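Local coordinates for protein UDP-N-acetylglucosamine 4-epimerase (Bacillus cereus, PDB 3M2P) that probably interconverts UDP-N-acetylglucosamine and its C4 epimer as a nucleotide-binding member of the NAD(P)-dependent epimerase/dehydratase family, at residues A[235-243]-A[282-293]. Numbering follows the deposited sequence.
Sequences VANTINNAF and FATAVEEIHLLM
Phe282, Val286 and His290 pack against Thr238, Ile239 and Phe243 in an apolar helix-helix contact in the C-terminal part of the chain, consistent with a Rossmann-type, extended SDR fold. The helices run roughly the same way, with axes 9.3 Å apart and a crossing angle of -44°. No hydrogen bond joins them. At the N-terminal end, Phe282 CZ reaches Val235 CG1 at 3.6 Å. Thr238 turns its methyl CG2, anti to the backbone N, onto Ala283 CB at 3.7 Å. Its OG1 is hydrogen-bonded to Glu234 O, one turn back. Midway, Ile239 CG1 and Val286 CG1 meet at 3.9 Å. Phe243, the first residue after helix 232-242, has Ile239 CG2 over one ring face. His290 CB makes a CH-pi contact with the other, 3.8 Å from the Phe243 ring centroid. The His290 ring turns an edge to the same face, with planes at 52°. Ala242 O lies over one His290 face, 3.4 Å from CD2 of His290. The selenium of Met293, a selenomethionine, makes a Met-aromatic contact at the Phe243 edge. Phe177 and Phe178 of helix 173-182 touch Ile239, and Phe178 also touches Val286. From strand 197-201, Phe199 touches Val235 and Tyr201 touches Ile289.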
loop_
_atom_site.group_PDB
_atom_site.type_symbol
_atom_site.label_atom_id
_atom_site.label_comp_id
_atom_site.label_asym_id
_atom_site.label_seq_id
_atom_site.Cartn_x
_atom_site.Cartn_y
_atom_site.Cartn_z
ATOM N N VAL A 235 12.761 27.447 -0.202
ATOM C CA VAL A 235 11.749 27.575 -1.253
ATOM C C VAL A 235 11.295 29.027 -1.407
ATOM O O VAL A 235 11.387 29.605 -2.485
ATOM C CB VAL A 235 10.510 26.666 -0.970
ATOM C CG1 VAL A 235 9.460 26.793 -2.071
ATOM C CG2 VAL A 235 10.918 25.222 -0.805
ATOM N N ALA A 236 10.813 29.616 -0.316
ATOM C CA ALA A 236 10.320 30.992 -0.326
ATOM C C ALA A 236 11.347 31.979 -0.862
ATOM O O ALA A 236 11.028 32.803 -1.711
ATOM C CB ALA A 236 9.875 31.399 1.060
ATOM N N ASN A 237 12.577 31.889 -0.357
ATOM C CA ASN A 237 13.680 32.739 -0.804
ATOM C C ASN A 237 13.927 32.657 -2.310
ATOM O O ASN A 237 14.021 33.673 -3.002
ATOM C CB ASN A 237 14.976 32.354 -0.088
ATOM C CG ASN A 237 14.956 32.672 1.391
ATOM O OD1 ASN A 237 14.105 33.427 1.876
ATOM N ND2 ASN A 237 15.908 32.099 2.123
ATOM N N THR A 238 14.058 31.433 -2.807
ATOM C CA THR A 238 14.334 31.200 -4.209
ATOM C C THR A 238 13.212 31.755 -5.076
ATOM O O THR A 238 13.464 32.376 -6.105
ATOM C CB THR A 238 14.533 29.702 -4.486
ATOM O OG1 THR A 238 15.602 29.200 -3.668
ATOM C CG2 THR A 238 14.844 29.461 -5.962
ATOM N N ILE A 239 11.970 31.540 -4.665
ATOM C CA ILE A 239 10.853 32.134 -5.391
ATOM C C ILE A 239 10.928 33.658 -5.323
ATOM O O ILE A 239 10.805 34.336 -6.349
ATOM C CB ILE A 239 9.489 31.627 -4.885
ATOM C CG1 ILE A 239 9.272 30.189 -5.362
ATOM C CG2 ILE A 239 8.375 32.531 -5.387
ATOM C CD1 ILE A 239 8.217 29.411 -4.592
ATOM N N ASN A 240 11.149 34.181 -4.116
ATOM C CA ASN A 240 11.345 35.615 -3.892
ATOM C C ASN A 240 12.343 36.283 -4.841
ATOM O O ASN A 240 12.006 37.266 -5.497
ATOM C CB ASN A 240 11.760 35.882 -2.449
ATOM C CG ASN A 240 10.580 36.125 -1.538
ATOM O OD1 ASN A 240 10.725 36.158 -0.315
ATOM N ND2 ASN A 240 9.404 36.303 -2.128
ATOM N N ASN A 241 13.568 35.762 -4.906
ATOM C CA ASN A 241 14.581 36.308 -5.817
ATOM C C ASN A 241 14.100 36.323 -7.267
ATOM O O ASN A 241 13.963 37.384 -7.874
ATOM C CB ASN A 241 15.913 35.555 -5.708
ATOM C CG ASN A 241 16.445 35.505 -4.281
ATOM O OD1 ASN A 241 15.761 35.908 -3.331
ATOM N ND2 ASN A 241 17.671 35.003 -4.120
ATOM N N ALA A 242 13.830 35.140 -7.807
ATOM C CA ALA A 242 13.336 35.005 -9.168
ATOM C C ALA A 242 12.194 35.975 -9.522
ATOM O O ALA A 242 12.073 36.398 -10.675
ATOM C CB ALA A 242 12.921 33.563 -9.427
ATOM N N PHE A 243 11.367 36.332 -8.539
ATOM C CA PHE A 243 10.180 37.159 -8.800
ATOM C C PHE A 243 10.302 38.626 -8.378
ATOM O O PHE A 243 9.283 39.281 -8.116
ATOM C CB PHE A 243 8.955 36.569 -8.107
ATOM C CG PHE A 243 8.471 35.293 -8.711
ATOM C CD1 PHE A 243 9.292 34.181 -8.765
ATOM C CD2 PHE A 243 7.182 35.195 -9.202
ATOM C CE1 PHE A 243 8.848 33.004 -9.312
ATOM C CE2 PHE A 243 6.734 34.017 -9.743
ATOM C CZ PHE A 243 7.571 32.921 -9.800
ATOM N N PHE A 282 15.739 23.639 -8.547
ATOM C CA PHE A 282 14.619 24.483 -8.117
ATOM C C PHE A 282 14.674 25.911 -8.660
ATOM O O PHE A 282 13.668 26.414 -9.151
ATOM C CB PHE A 282 14.430 24.488 -6.602
ATOM C CG PHE A 282 13.097 25.032 -6.176
ATOM C CD1 PHE A 282 12.996 26.267 -5.555
ATOM C CD2 PHE A 282 11.933 24.315 -6.419
ATOM C CE1 PHE A 282 11.763 26.766 -5.171
ATOM C CE2 PHE A 282 10.690 24.815 -6.036
ATOM C CZ PHE A 282 10.608 26.037 -5.414
ATOM N N ALA A 283 15.849 26.541 -8.594
ATOM C CA ALA A 283 16.015 27.950 -8.989
ATOM C C ALA A 283 15.880 28.170 -10.492
ATOM O O ALA A 283 15.325 29.176 -10.937
ATOM C CB ALA A 283 17.353 28.507 -8.484
ATOM N N THR A 284 16.400 27.222 -11.262
ATOM C CA THR A 284 16.316 27.256 -12.717
ATOM C C THR A 284 14.875 27.069 -13.173
ATOM O O THR A 284 14.409 27.740 -14.090
ATOM C CB THR A 284 17.181 26.140 -13.329
ATOM O OG1 THR A 284 18.546 26.569 -13.384
ATOM C CG2 THR A 284 16.711 25.801 -14.718
ATOM N N ALA A 285 14.178 26.154 -12.507
ATOM C CA ALA A 285 12.792 25.829 -12.818
ATOM C C ALA A 285 11.855 27.005 -12.581
ATOM O O ALA A 285 10.974 27.301 -13.384
ATOM C CB ALA A 285 12.355 24.649 -11.980
ATOM N N VAL A 286 12.051 27.667 -11.454
ATOM C CA VAL A 286 11.202 28.774 -11.062
ATOM C C VAL A 286 11.533 30.032 -11.871
ATOM O O VAL A 286 10.638 30.824 -12.187
ATOM C CB VAL A 286 11.312 29.024 -9.550
ATOM C CG1 VAL A 286 10.427 30.173 -9.139
ATOM C CG2 VAL A 286 10.930 27.758 -8.793
ATOM N N GLU A 287 12.813 30.206 -12.208
ATOM C CA GLU A 287 13.233 31.270 -13.123
ATOM C C GLU A 287 12.364 31.215 -14.378
ATOM O O GLU A 287 11.980 32.245 -14.926
ATOM C CB GLU A 287 14.715 31.125 -13.526
ATOM C CG GLU A 287 15.758 31.798 -12.601
ATOM C CD GLU A 287 17.220 31.626 -13.100
ATOM O OE1 GLU A 287 17.452 31.560 -14.336
ATOM O OE2 GLU A 287 18.144 31.562 -12.249
ATOM N N GLU A 288 12.054 29.995 -14.811
ATOM C CA GLU A 288 11.317 29.741 -16.045
ATOM C C GLU A 288 9.813 29.866 -15.835
ATOM O O GLU A 288 9.105 30.461 -16.648
ATOM C CB GLU A 288 11.665 28.341 -16.578
ATOM C CG GLU A 288 10.929 27.930 -17.852
ATOM C CD GLU A 288 11.414 26.599 -18.413
ATOM O OE1 GLU A 288 12.555 26.534 -18.926
ATOM O OE2 GLU A 288 10.643 25.613 -18.355
ATOM N N ILE A 289 9.326 29.288 -14.743
ATOM C CA ILE A 289 7.918 29.394 -14.395
ATOM C C ILE A 289 7.542 30.862 -14.295
ATOM O O ILE A 289 6.527 31.282 -14.838
ATOM C CB ILE A 289 7.599 28.661 -13.077
ATOM C CG1 ILE A 289 7.925 27.169 -13.221
ATOM C CG2 ILE A 289 6.136 28.880 -12.667
ATOM C CD1 ILE A 289 7.673 26.361 -11.976
ATOM N N HIS A 290 8.374 31.644 -13.616
ATOM C CA HIS A 290 8.162 33.078 -13.555
ATOM C C HIS A 290 8.036 33.658 -14.962
ATOM O O HIS A 290 7.020 34.267 -15.307
ATOM C CB HIS A 290 9.303 33.754 -12.797
ATOM C CG HIS A 290 9.337 35.243 -12.957
ATOM N ND1 HIS A 290 8.329 36.066 -12.499
ATOM C CD2 HIS A 290 10.257 36.057 -13.524
ATOM C CE1 HIS A 290 8.625 37.322 -12.780
ATOM N NE2 HIS A 290 9.791 37.344 -13.402
ATOM N N LEU A 291 9.072 33.442 -15.771
ATOM C CA LEU A 291 9.161 33.980 -17.132
ATOM C C LEU A 291 8.058 33.446 -18.040
ATOM O O LEU A 291 8.112 33.597 -19.260
ATOM C CB LEU A 291 10.538 33.664 -17.734
ATOM C CG LEU A 291 10.954 34.291 -19.071
ATOM C CD1 LEU A 291 10.603 33.413 -20.291
ATOM C CD2 LEU A 291 10.369 35.692 -19.192
ATOM N N LEU A 292 7.049 32.827 -17.443
ATOM C CA LEU A 292 5.940 32.303 -18.216
ATOM C C LEU A 292 4.610 32.680 -17.569
ATOM O O LEU A 292 3.548 32.535 -18.178
ATOM C CB LEU A 292 6.080 30.788 -18.373
ATOM C CG LEU A 292 5.324 30.094 -19.508
ATOM C CD1 LEU A 292 4.763 31.094 -20.524
ATOM C CD2 LEU A 292 6.248 29.075 -20.172
HETATM N N MSE A 293 4.671 33.183 -16.338
HETATM C CA MSE A 293 3.457 33.583 -15.639
HETATM C C MSE A 293 2.912 34.889 -16.186
HETATM O O MSE A 293 1.797 35.302 -15.864
HETATM C CB MSE A 293 3.681 33.659 -14.132
HETATM C CG MSE A 293 3.019 32.507 -13.386
HETATM SE SE MSE A 293 3.540 32.356 -11.522
HETATM C CE MSE A 293 5.436 32.160 -11.832
#